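Local coordinates for CdnC (Chryseobacterium gregarium DSM 19109, PDB 7MGV), which is an ATP-grasp ligase that binds ADP and installs omega-ester macrocycles in a ribosomally made precursor peptide, at residues A[25-30]-A[53-58]; A[41-46]-A[340-345]; A[158-163]-A[283-288]; A[185-190]-A[223-228]. One frame throughout, in Å; residues are numbered along the deposited sequence.

Interactions 1 and 2 share the N-terminal beta-alpha-beta unit: interaction 1 joins strands 22-28 and 48-54, and interaction 2 sets the end of the C-terminal helix 332-341 against helix 35-46, which connects those strands. Both are largely buried, but the first is held by strand hydrogen bonds and a carboxylate, the second by apolar atoms and two weak polar bonds. Interactions 3 and 4 lie in the nucleotide-binding half and touch through Pro163, which meets Gln227 and Lys228. Interaction 3 is partly buried and rests on ring, sulfur and aliphatic contacts, whereas interaction 4 is a buried antiparallel strand pair whose polar side chains reach the adenine of ADP.

Interaction 1. Residues A[25-30]-A[53-58]; sequences LIITHT and FNVDEY
Ile26, Thr28 and Phe53 join two parallel strands: Phe53 N donates to Ile26 O at 2.9 Å, and Thr28 N to Phe53 O at 3.2 Å. Further on, where the strands run out, Val55 N bonds Thr28 O at 2.6 Å. On one face of the sheet Ile27 and Phe53 lie side by side and point the same way, with Ile27 CD1 3.7 Å from Phe53 CD2, while the CG2 branch of Ile27 turns to Val55 CB. Beyond the strand ends the carboxylate of Asp56 grips Thr30 twice. Thr30 OG1 gives its proton to the syn lone pair of Asp56 OD2 at 2.6 Å, and Thr30 N hydrogen-bonds Asp56 OD1 at 3.2 Å, from above the carboxylate plane. With chi1 at 55°, OG1 of Thr30 lies between its backbone N and carbonyl carbon, close enough to the N-H for both to reach the one acid. Asp56 is placed by a backbone bond with His102 and by contact with Asn99. If an alanine stood at Asp56, the hydroxyl and amide of Thr30 would probably lose their shared acceptor, leaving the loop after the strand freer to shift. The strands flank helix 35-46 in sequence, forming a beta-alpha-beta crossover in the four-stranded parallel sheet of the MvdD-type pre-ATP-grasp domain. Strand 91-94 lies on the other side of strand 22-28, and Leu124 of helix 110-130 packs on Phe53 and Val55.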
# COMPACT_ATOMS: atom_id res chain seq x y z
N LEU A 25 -18.61 -10.28 5.34
CA LEU A 25 -18.40 -9.60 4.07
C LEU A 25 -17.27 -10.26 3.29
O LEU A 25 -16.20 -10.53 3.85
CB LEU A 25 -18.08 -8.12 4.31
CG LEU A 25 -17.96 -7.25 3.06
CD1 LEU A 25 -19.31 -7.07 2.39
CD2 LEU A 25 -17.34 -5.90 3.41
N ILE A 26 -17.51 -10.53 2.01
CA ILE A 26 -16.52 -11.14 1.13
C ILE A 26 -16.35 -10.24 -0.09
O ILE A 26 -17.34 -9.93 -0.77
CB ILE A 26 -16.92 -12.56 0.71
CG1 ILE A 26 -16.96 -13.49 1.93
CG2 ILE A 26 -15.95 -13.09 -0.34
CD1 ILE A 26 -17.19 -14.94 1.57
N ILE A 27 -15.12 -9.84 -0.36
CA ILE A 27 -14.79 -9.00 -1.51
C ILE A 27 -14.24 -9.89 -2.61
O ILE A 27 -13.25 -10.61 -2.40
CB ILE A 27 -13.77 -7.91 -1.13
CG1 ILE A 27 -14.19 -7.22 0.17
CG2 ILE A 27 -13.64 -6.90 -2.26
CD1 ILE A 27 -15.43 -6.37 0.05
N THR A 28 -14.87 -9.84 -3.78
CA THR A 28 -14.46 -10.65 -4.92
C THR A 28 -14.76 -9.85 -6.19
O THR A 28 -14.98 -8.64 -6.14
CB THR A 28 -15.18 -12.01 -4.92
OG1 THR A 28 -16.52 -11.85 -4.46
CG2 THR A 28 -14.45 -13.02 -4.05
N HIS A 29 -14.74 -10.54 -7.33
CA HIS A 29 -15.19 -9.99 -8.60
C HIS A 29 -16.15 -10.99 -9.24
O HIS A 29 -16.29 -12.13 -8.78
CB HIS A 29 -14.02 -9.67 -9.54
CG HIS A 29 -13.19 -10.86 -9.91
ND1 HIS A 29 -13.21 -11.42 -11.17
CD2 HIS A 29 -12.31 -11.60 -9.19
CE1 HIS A 29 -12.38 -12.45 -11.21
NE2 HIS A 29 -11.82 -12.58 -10.02
N THR A 30 -16.81 -10.55 -10.32
CA THR A 30 -17.88 -11.36 -10.91
C THR A 30 -17.36 -12.66 -11.50
O THR A 30 -18.07 -13.68 -11.46
CB THR A 30 -18.61 -10.55 -11.98
OG1 THR A 30 -17.67 -10.08 -12.95
CG2 THR A 30 -19.33 -9.37 -11.35
N PHE A 53 -19.66 -8.69 -2.03
CA PHE A 53 -19.38 -7.38 -2.60
C PHE A 53 -18.44 -7.61 -3.78
O PHE A 53 -17.22 -7.73 -3.61
CB PHE A 53 -18.76 -6.44 -1.56
CG PHE A 53 -18.64 -5.01 -2.01
CD1 PHE A 53 -19.18 -4.59 -3.22
CD2 PHE A 53 -18.00 -4.08 -1.21
CE1 PHE A 53 -19.06 -3.27 -3.62
CE2 PHE A 53 -17.88 -2.76 -1.61
CZ PHE A 53 -18.42 -2.35 -2.82
N ASN A 54 -19.01 -7.67 -4.98
CA ASN A 54 -18.22 -7.86 -6.18
C ASN A 54 -17.61 -6.53 -6.61
O ASN A 54 -18.34 -5.56 -6.87
CB ASN A 54 -19.07 -8.47 -7.29
CG ASN A 54 -19.01 -9.99 -7.29
OD1 ASN A 54 -19.46 -10.64 -8.23
ND2 ASN A 54 -18.44 -10.56 -6.23
N VAL A 55 -16.28 -6.49 -6.68
CA VAL A 55 -15.57 -5.22 -6.68
C VAL A 55 -15.50 -4.59 -8.07
O VAL A 55 -15.36 -3.36 -8.17
CB VAL A 55 -14.16 -5.44 -6.09
CG1 VAL A 55 -13.18 -5.91 -7.16
CG2 VAL A 55 -13.68 -4.20 -5.40
N ASP A 56 -15.62 -5.38 -9.14
CA ASP A 56 -15.64 -4.80 -10.48
C ASP A 56 -16.93 -4.05 -10.75
O ASP A 56 -16.95 -3.18 -11.63
CB ASP A 56 -15.43 -5.89 -11.53
CG ASP A 56 -16.37 -7.07 -11.34
OD1 ASP A 56 -16.76 -7.35 -10.19
OD2 ASP A 56 -16.72 -7.71 -12.35
N GLU A 57 -18.00 -4.36 -10.02
CA GLU A 57 -19.28 -3.69 -10.20
C GLU A 57 -19.39 -2.39 -9.42
O GLU A 57 -20.47 -1.78 -9.42
CB GLU A 57 -20.42 -4.63 -9.81
CG GLU A 57 -20.33 -6.03 -10.39
CD GLU A 57 -20.71 -6.11 -11.87
OE1 GLU A 57 -21.66 -6.85 -12.19
OE2 GLU A 57 -20.06 -5.45 -12.71
N TYR A 58 -18.33 -1.96 -8.74
CA TYR A 58 -18.29 -0.68 -8.05
C TYR A 58 -17.52 0.32 -8.89
O TYR A 58 -16.43 -0.01 -9.38
CB TYR A 58 -17.64 -0.82 -6.68
CG TYR A 58 -17.46 0.49 -5.94
CD1 TYR A 58 -18.51 1.07 -5.24
CD2 TYR A 58 -16.23 1.14 -5.93
CE1 TYR A 58 -18.34 2.26 -4.57
CE2 TYR A 58 -16.06 2.33 -5.26
CZ TYR A 58 -17.12 2.89 -4.58
OH TYR A 58 -16.95 4.08 -3.90

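Interaction 2. Residues A[41-46]-A[340-345]; sequences EYIDKN and LLCDKA
Helix 35-46, the crossover helix of a beta-alpha-beta unit, receives the end of helix 332-341, with Ile43 and Asn46 meeting Leu341, Cys342 and Lys344. Cys342 SG touches both residues of helix 35-46, lying 3.8 Å from Ile43 CG2 and 3.7 Å from Asn46 CB. Alongside, the CD1 methyls of Ile43 and Leu341 meet at 4.1 Å. Here helix 332-341 closes in a Schellman motif, with Asp343 at positive phi as the C-prime residue, and the chain then turns Lys344 back toward helix 35-46. Lys344 is bent at chi3 (60°), which brings NZ to Asn46 OD1 in a weak hydrogen bond of 3.2 Å. The other end of that amide, Asn46 ND2, is hydrogen-bonded to Asp339 OD1 and makes a further weak bond to Cys342 SG. A leucine in place of Asn46 would probably leave Asp339 OD1 without this N-H donor and the amine of Lys344 without its carbonyl. Ile43, Leu341 and Cys342 all rest on Ile24 of strand 22-28, and Ile43 and Cys342 also share Cys48 of strand 48-54.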
# COMPACT_ATOMS: atom_id res chain seq x y z
N GLU A 41 -20.72 -22.19 0.99
CA GLU A 41 -21.51 -23.33 1.47
C GLU A 41 -21.13 -23.70 2.90
O GLU A 41 -22.00 -23.93 3.75
CB GLU A 41 -21.31 -24.52 0.53
CG GLU A 41 -21.53 -25.87 1.19
CD GLU A 41 -21.21 -27.04 0.28
OE1 GLU A 41 -21.09 -26.83 -0.94
OE2 GLU A 41 -21.08 -28.17 0.79
N TYR A 42 -19.82 -23.76 3.18
CA TYR A 42 -19.39 -24.13 4.52
C TYR A 42 -19.69 -23.04 5.54
O TYR A 42 -19.92 -23.34 6.71
CB TYR A 42 -17.90 -24.47 4.50
CG TYR A 42 -17.60 -25.85 3.96
CD1 TYR A 42 -18.41 -26.93 4.28
CD2 TYR A 42 -16.52 -26.07 3.11
CE1 TYR A 42 -18.14 -28.19 3.78
CE2 TYR A 42 -16.25 -27.32 2.61
CZ TYR A 42 -17.06 -28.38 2.95
OH TYR A 42 -16.80 -29.64 2.45
N ILE A 43 -19.71 -21.77 5.11
CA ILE A 43 -20.13 -20.70 6.01
C ILE A 43 -21.63 -20.81 6.29
O ILE A 43 -22.07 -20.59 7.43
CB ILE A 43 -19.76 -19.33 5.42
CG1 ILE A 43 -18.25 -19.12 5.45
CG2 ILE A 43 -20.45 -18.21 6.20
CD1 ILE A 43 -17.79 -17.87 4.73
N ASP A 44 -22.42 -21.13 5.27
CA ASP A 44 -23.86 -21.33 5.46
C ASP A 44 -24.12 -22.44 6.47
O ASP A 44 -24.96 -22.29 7.37
CB ASP A 44 -24.53 -21.65 4.12
CG ASP A 44 -24.67 -20.43 3.24
OD1 ASP A 44 -24.29 -19.32 3.68
OD2 ASP A 44 -25.16 -20.57 2.10
N LYS A 45 -23.41 -23.56 6.33
CA LYS A 45 -23.55 -24.63 7.30
C LYS A 45 -23.08 -24.18 8.69
O LYS A 45 -23.71 -24.50 9.70
CB LYS A 45 -22.78 -25.87 6.82
CG LYS A 45 -23.47 -27.21 7.09
CD LYS A 45 -23.87 -27.33 8.56
CE LYS A 45 -24.03 -28.75 9.05
NZ LYS A 45 -24.52 -28.73 10.45
N ASN A 46 -22.00 -23.40 8.75
CA ASN A 46 -21.52 -22.89 10.03
C ASN A 46 -22.53 -21.98 10.72
O ASN A 46 -22.36 -21.69 11.91
CB ASN A 46 -20.19 -22.15 9.83
CG ASN A 46 -19.01 -23.10 9.74
OD1 ASN A 46 -19.18 -24.31 9.71
ND2 ASN A 46 -17.80 -22.54 9.70
N LEU A 340 -12.45 -20.23 9.81
CA LEU A 340 -11.71 -19.06 10.25
C LEU A 340 -12.57 -17.80 10.18
O LEU A 340 -12.52 -16.96 11.08
CB LEU A 340 -10.45 -18.89 9.41
CG LEU A 340 -9.48 -17.79 9.83
CD1 LEU A 340 -8.62 -18.24 11.01
CD2 LEU A 340 -8.61 -17.36 8.66
N LEU A 341 -13.37 -17.66 9.12
CA LEU A 341 -14.16 -16.45 8.95
C LEU A 341 -15.34 -16.39 9.93
O LEU A 341 -15.81 -15.30 10.26
CB LEU A 341 -14.66 -16.34 7.51
CG LEU A 341 -13.59 -16.18 6.43
CD1 LEU A 341 -14.23 -15.95 5.07
CD2 LEU A 341 -12.63 -15.05 6.78
N CYS A 342 -15.81 -17.55 10.39
CA CYS A 342 -16.90 -17.62 11.36
C CYS A 342 -16.41 -17.70 12.80
O CYS A 342 -17.21 -18.01 13.69
CB CYS A 342 -17.79 -18.83 11.06
SG CYS A 342 -18.40 -18.94 9.36
N ASP A 343 -15.12 -17.46 13.03
CA ASP A 343 -14.53 -17.49 14.37
C ASP A 343 -14.66 -18.86 15.02
O ASP A 343 -14.89 -18.98 16.23
CB ASP A 343 -15.13 -16.40 15.26
CG ASP A 343 -14.20 -15.99 16.39
OD1 ASP A 343 -13.01 -16.36 16.34
OD2 ASP A 343 -14.66 -15.30 17.33
N LYS A 344 -14.52 -19.91 14.21
CA LYS A 344 -14.52 -21.28 14.70
C LYS A 344 -13.15 -21.94 14.53
O LYS A 344 -13.05 -23.16 14.38
CB LYS A 344 -15.60 -22.10 13.99
CG LYS A 344 -17.02 -21.72 14.40
CD LYS A 344 -18.05 -22.50 13.61
CE LYS A 344 -17.91 -24.00 13.83
NZ LYS A 344 -18.70 -24.78 12.83
N ALA A 345 -12.09 -21.13 14.55
CA ALA A 345 -10.72 -21.60 14.42
C ALA A 345 -9.81 -20.57 15.03
O ALA A 345 -10.15 -19.37 15.05
CB ALA A 345 -10.36 -21.85 12.95

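Interaction 3. Residues A[158-163]-A[283-288]; sequences IGFKIP and EFMILE
A Met-aromatic contact between Phe160 and Met285 lies at the centre of an apolar junction, where the loop leaving helix 148-158 meets helix 280-293. Met285 covers one face of the Phe160 ring with two atoms. Its CB stands 3.9 Å from the ring centroid in a CH-pi contact, and its SD sits more distantly, 4.6 Å from that centroid but only 9° off the ring normal. The far end of the ring presses on the helix backbone, Phe160 CE2 being 3.3 Å from Met285 O, and Ile286 CA lies in the ring plane at its edge. Ile286 starts away from the loop, but the bend at its chi2 (-82°) returns CD1 to within 3.9 Å of Phe160 CZ. Gly159 is the first residue to leave helix 148-158, and at its positive phi (122°) a side chain would jam against the preceding carbonyl oxygen; a beta carbon would also crowd the sulfur of Met285, already 3.5 Å from Gly159 C. Ile158 CG2 touches Met285 CG at 4.0 Å and lies 3.8 Å from Glu288 CD as the Ile158 and Glu288 side chains slide past each other. Phe160 also meets the ring of Phe312 on strand 310-316, and Ile286 packs on Ile238 and Val240 of strand 234-241. Farther along the loop, Pro163 touches the bound ADP, about 13 Å from the Phe160 side chain.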
# COMPACT_ATOMS: atom_id res chain seq x y z
N ILE A 158 13.93 -15.81 10.30
CA ILE A 158 13.22 -16.88 10.99
C ILE A 158 14.05 -18.16 11.03
O ILE A 158 13.93 -18.97 11.95
CB ILE A 158 11.85 -17.12 10.31
CG1 ILE A 158 10.98 -15.87 10.43
CG2 ILE A 158 11.13 -18.31 10.93
CD1 ILE A 158 9.79 -15.90 9.52
N GLY A 159 14.93 -18.35 10.05
CA GLY A 159 15.71 -19.57 9.93
C GLY A 159 15.53 -20.28 8.61
O GLY A 159 16.20 -21.30 8.38
N PHE A 160 14.65 -19.81 7.74
CA PHE A 160 14.53 -20.38 6.41
C PHE A 160 15.84 -20.24 5.65
O PHE A 160 16.54 -19.23 5.78
CB PHE A 160 13.42 -19.69 5.61
CG PHE A 160 12.03 -20.09 6.02
CD1 PHE A 160 11.49 -21.31 5.62
CD2 PHE A 160 11.23 -19.23 6.76
CE1 PHE A 160 10.20 -21.67 5.98
CE2 PHE A 160 9.95 -19.58 7.12
CZ PHE A 160 9.43 -20.80 6.73
N LYS A 161 16.17 -21.26 4.87
CA LYS A 161 17.22 -21.11 3.87
C LYS A 161 16.62 -20.47 2.63
O LYS A 161 15.57 -20.91 2.14
CB LYS A 161 17.84 -22.46 3.53
CG LYS A 161 18.40 -23.19 4.74
CD LYS A 161 19.45 -22.33 5.45
CE LYS A 161 19.34 -22.46 6.97
NZ LYS A 161 19.40 -23.89 7.39
N ILE A 162 17.26 -19.41 2.14
CA ILE A 162 16.79 -18.72 0.94
C ILE A 162 17.92 -18.76 -0.09
O ILE A 162 19.09 -18.88 0.29
CB ILE A 162 16.36 -17.28 1.26
CG1 ILE A 162 17.57 -16.44 1.69
CG2 ILE A 162 15.27 -17.26 2.32
CD1 ILE A 162 17.30 -14.95 1.66
N PRO A 163 17.62 -18.68 -1.38
CA PRO A 163 18.69 -18.67 -2.38
C PRO A 163 19.51 -17.40 -2.28
O PRO A 163 19.03 -16.36 -1.81
CB PRO A 163 17.95 -18.76 -3.72
CG PRO A 163 16.54 -19.12 -3.38
CD PRO A 163 16.29 -18.59 -2.01
N GLU A 283 7.30 -26.67 9.03
CA GLU A 283 5.95 -26.20 9.34
C GLU A 283 5.97 -25.20 10.48
O GLU A 283 5.22 -24.21 10.47
CB GLU A 283 5.06 -27.40 9.67
CG GLU A 283 3.68 -27.05 10.18
CD GLU A 283 2.73 -28.22 10.12
OE1 GLU A 283 1.52 -28.03 10.39
OE2 GLU A 283 3.19 -29.34 9.81
N PHE A 284 6.82 -25.44 11.49
CA PHE A 284 6.99 -24.48 12.57
C PHE A 284 7.42 -23.12 12.03
O PHE A 284 6.88 -22.08 12.42
CB PHE A 284 8.02 -25.02 13.57
CG PHE A 284 8.29 -24.11 14.73
CD1 PHE A 284 7.52 -24.19 15.88
CD2 PHE A 284 9.32 -23.18 14.69
CE1 PHE A 284 7.77 -23.35 16.96
CE2 PHE A 284 9.57 -22.34 15.76
CZ PHE A 284 8.79 -22.43 16.90
N MET A 285 8.39 -23.12 11.11
CA MET A 285 8.88 -21.85 10.57
C MET A 285 7.85 -21.19 9.66
O MET A 285 7.79 -19.96 9.59
CB MET A 285 10.20 -22.07 9.85
CG MET A 285 11.37 -22.28 10.80
SD MET A 285 12.98 -22.27 9.98
CE MET A 285 12.88 -23.78 9.02
N ILE A 286 7.02 -21.98 8.97
CA ILE A 286 5.94 -21.41 8.17
C ILE A 286 4.94 -20.69 9.06
O ILE A 286 4.53 -19.54 8.80
CB ILE A 286 5.26 -22.51 7.33
CG1 ILE A 286 6.21 -23.04 6.25
CG2 ILE A 286 3.98 -21.99 6.72
CD1 ILE A 286 6.27 -22.18 5.01
N LEU A 287 4.51 -21.37 10.13
CA LEU A 287 3.59 -20.74 11.08
C LEU A 287 4.22 -19.51 11.71
O LEU A 287 3.54 -18.50 11.95
CB LEU A 287 3.18 -21.75 12.15
CG LEU A 287 2.25 -22.87 11.68
CD1 LEU A 287 2.15 -23.96 12.73
CD2 LEU A 287 0.88 -22.32 11.33
N GLU A 288 5.53 -19.55 11.97
CA GLU A 288 6.22 -18.38 12.52
C GLU A 288 6.27 -17.24 11.51
O GLU A 288 6.20 -16.07 11.91
CB GLU A 288 7.63 -18.76 12.96
CG GLU A 288 8.36 -17.65 13.69
CD GLU A 288 9.62 -18.13 14.37
OE1 GLU A 288 10.42 -17.28 14.81
OE2 GLU A 288 9.81 -19.36 14.46

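Interaction 4. Residues A[185-190]-A[223-228]; sequences VAKMQT and PMQFQK. With ADP (adenosine-5'-diphosphate), chain F.
Ala186 CB sits in an apolar cluster 3.9 Å from Met224 CG and equally far from Phe226 CE2. Met224 also lays its CG over one face of the Phe226 ring, toward the rim, while its sulfur meets the CG of Met188. Aromatic side chains of the bound peptide pack on Ala186, Met188 and Met224, so the cluster forms part of the peptide-binding surface. Around it runs an antiparallel ladder: Val185 with Gln227 and Lys187 with Gln225 are hydrogen-bonded pairs, and Ala186 with Phe226 is the non-hydrogen-bonded pair between them. On the face that bears Val185, Lys187, Gln225 and Gln227, all but Gln225 approach the nucleotide. Lys187 starts with chi1 at 49° and then runs extended, so that NZ donates to Gln227 OE1 (2.6 Å), from well above that amide's carbonyl plane, and to ADP N7 (3.0 Å). Gln227 OE1 accepts a second bond, from ADP N6 (2.9 Å, with an N-H...O angle of 163°), and the backbone O of Lys228 takes another from the same amino group at 2.9 Å. A water accepts from both Lys187 NZ and Gln227 NE2. With two donors on OE1 and the water on NE2, the amide of Gln227 is probably held in one rotation. Donation to N7 beside acceptance from N6 matches the hydrogen-bonding pattern of adenine, consistent with base recognition in an ATP-grasp pocket.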
# COMPACT_ATOMS: atom_id res chain seq x y z
N VAL A 185 19.24 -17.58 -12.17
CA VAL A 185 17.99 -17.23 -12.83
C VAL A 185 17.73 -15.75 -12.58
O VAL A 185 18.20 -15.17 -11.59
CB VAL A 185 16.81 -18.09 -12.34
CG1 VAL A 185 17.15 -19.57 -12.48
CG2 VAL A 185 16.46 -17.76 -10.90
N ALA A 186 16.99 -15.13 -13.49
CA ALA A 186 16.61 -13.73 -13.38
C ALA A 186 15.10 -13.63 -13.47
O ALA A 186 14.49 -14.17 -14.40
CB ALA A 186 17.27 -12.88 -14.47
N LYS A 187 14.49 -12.95 -12.50
CA LYS A 187 13.05 -12.77 -12.50
C LYS A 187 12.72 -11.32 -12.18
O LYS A 187 13.49 -10.60 -11.53
CB LYS A 187 12.35 -13.72 -11.51
CG LYS A 187 12.96 -13.75 -10.12
CD LYS A 187 12.39 -14.92 -9.31
CE LYS A 187 12.90 -14.90 -7.88
NZ LYS A 187 12.67 -16.21 -7.19
N MET A 188 11.56 -10.89 -12.67
CA MET A 188 10.99 -9.62 -12.26
C MET A 188 10.15 -9.82 -11.01
O MET A 188 9.62 -10.90 -10.76
CB MET A 188 10.14 -9.01 -13.37
CG MET A 188 10.61 -9.29 -14.79
SD MET A 188 9.35 -8.85 -16.01
CE MET A 188 9.24 -7.09 -15.79
N GLN A 189 10.03 -8.76 -10.22
CA GLN A 189 9.07 -8.76 -9.13
C GLN A 189 7.64 -8.57 -9.62
O GLN A 189 6.69 -8.89 -8.90
CB GLN A 189 9.43 -7.69 -8.10
CG GLN A 189 10.87 -7.79 -7.60
CD GLN A 189 11.17 -6.84 -6.45
OE1 GLN A 189 10.26 -6.29 -5.83
NE2 GLN A 189 12.45 -6.65 -6.16
N THR A 190 7.48 -8.04 -10.84
CA THR A 190 6.19 -7.88 -11.50
C THR A 190 6.35 -8.31 -12.95
O THR A 190 7.27 -7.84 -13.63
CB THR A 190 5.69 -6.43 -11.44
OG1 THR A 190 6.44 -5.63 -12.36
CG2 THR A 190 5.84 -5.85 -10.04
N PRO A 223 15.52 -2.40 -12.80
CA PRO A 223 16.21 -3.45 -12.04
C PRO A 223 15.65 -4.83 -12.34
O PRO A 223 14.62 -5.00 -13.01
CB PRO A 223 15.95 -3.05 -10.58
CG PRO A 223 14.66 -2.33 -10.63
CD PRO A 223 14.65 -1.58 -11.93
N MET A 224 16.35 -5.83 -11.81
CA MET A 224 15.95 -7.22 -11.93
C MET A 224 16.41 -7.95 -10.68
O MET A 224 17.33 -7.50 -9.98
CB MET A 224 16.54 -7.87 -13.20
CG MET A 224 16.04 -9.27 -13.49
SD MET A 224 14.49 -9.29 -14.42
CE MET A 224 15.05 -9.99 -15.96
N GLN A 225 15.76 -9.08 -10.39
CA GLN A 225 16.06 -9.90 -9.22
C GLN A 225 16.78 -11.16 -9.69
O GLN A 225 16.17 -12.02 -10.33
CB GLN A 225 14.77 -10.24 -8.47
CG GLN A 225 14.95 -11.05 -7.21
CD GLN A 225 13.64 -11.23 -6.46
OE1 GLN A 225 12.60 -10.72 -6.89
NE2 GLN A 225 13.68 -11.95 -5.35
N PHE A 226 18.07 -11.26 -9.40
CA PHE A 226 18.87 -12.42 -9.74
C PHE A 226 18.95 -13.36 -8.54
O PHE A 226 19.00 -12.92 -7.39
CB PHE A 226 20.28 -12.01 -10.17
CG PHE A 226 20.31 -11.15 -11.40
CD1 PHE A 226 20.15 -9.78 -11.31
CD2 PHE A 226 20.50 -11.72 -12.65
CE1 PHE A 226 20.17 -8.99 -12.44
CE2 PHE A 226 20.52 -10.93 -13.78
CZ PHE A 226 20.36 -9.56 -13.68
N GLN A 227 18.97 -14.66 -8.82
CA GLN A 227 18.99 -15.65 -7.76
C GLN A 227 19.79 -16.86 -8.20
O GLN A 227 19.74 -17.26 -9.36
CB GLN A 227 17.58 -16.08 -7.36
CG GLN A 227 17.07 -15.44 -6.09
CD GLN A 227 15.72 -16.00 -5.66
OE1 GLN A 227 15.12 -16.80 -6.38
NE2 GLN A 227 15.25 -15.57 -4.50
N LYS A 228 20.53 -17.44 -7.26
CA LYS A 228 21.16 -18.73 -7.51
C LYS A 228 20.09 -19.76 -7.87
O LYS A 228 19.06 -19.85 -7.19
CB LYS A 228 21.95 -19.19 -6.29
CG LYS A 228 22.49 -20.61 -6.39
CD LYS A 228 24.00 -20.63 -6.53
CE LYS A 228 24.52 -22.03 -6.80
NZ LYS A 228 24.07 -22.54 -8.12
PB ADP F . 4.66 -19.53 -13.17
O1B ADP F . 5.01 -19.16 -11.75
O2B ADP F . 3.59 -18.66 -13.79
O3B ADP F . 4.50 -21.01 -13.41
PA ADP F . 7.04 -18.10 -13.37
O1A ADP F . 6.29 -16.98 -12.68
O2A ADP F . 8.11 -17.80 -14.39
O3A ADP F . 6.00 -19.16 -13.99
O5' ADP F . 7.68 -19.03 -12.23
C5' ADP F . 9.01 -18.85 -11.78
C4' ADP F . 9.64 -20.23 -11.69
O4' ADP F . 11.04 -20.11 -11.44
C3' ADP F . 9.03 -21.05 -10.56
O3' ADP F . 8.38 -22.21 -11.10
C2' ADP F . 10.19 -21.48 -9.69
O2' ADP F . 10.17 -22.89 -9.50
C1' ADP F . 11.44 -21.06 -10.46
N9 ADP F . 12.41 -20.44 -9.54
C8 ADP F . 12.22 -19.31 -8.82
N7 ADP F . 13.31 -19.01 -8.08
C5 ADP F . 14.23 -19.96 -8.32
C6 ADP F . 15.61 -20.25 -7.87
N6 ADP F . 16.24 -19.45 -6.98
N1 ADP F . 16.22 -21.35 -8.37
C2 ADP F . 15.60 -22.17 -9.25
N3 ADP F . 14.36 -21.97 -9.71
C4 ADP F . 13.63 -20.90 -9.28
O HOH W 1 12.37 -15.33 -4.39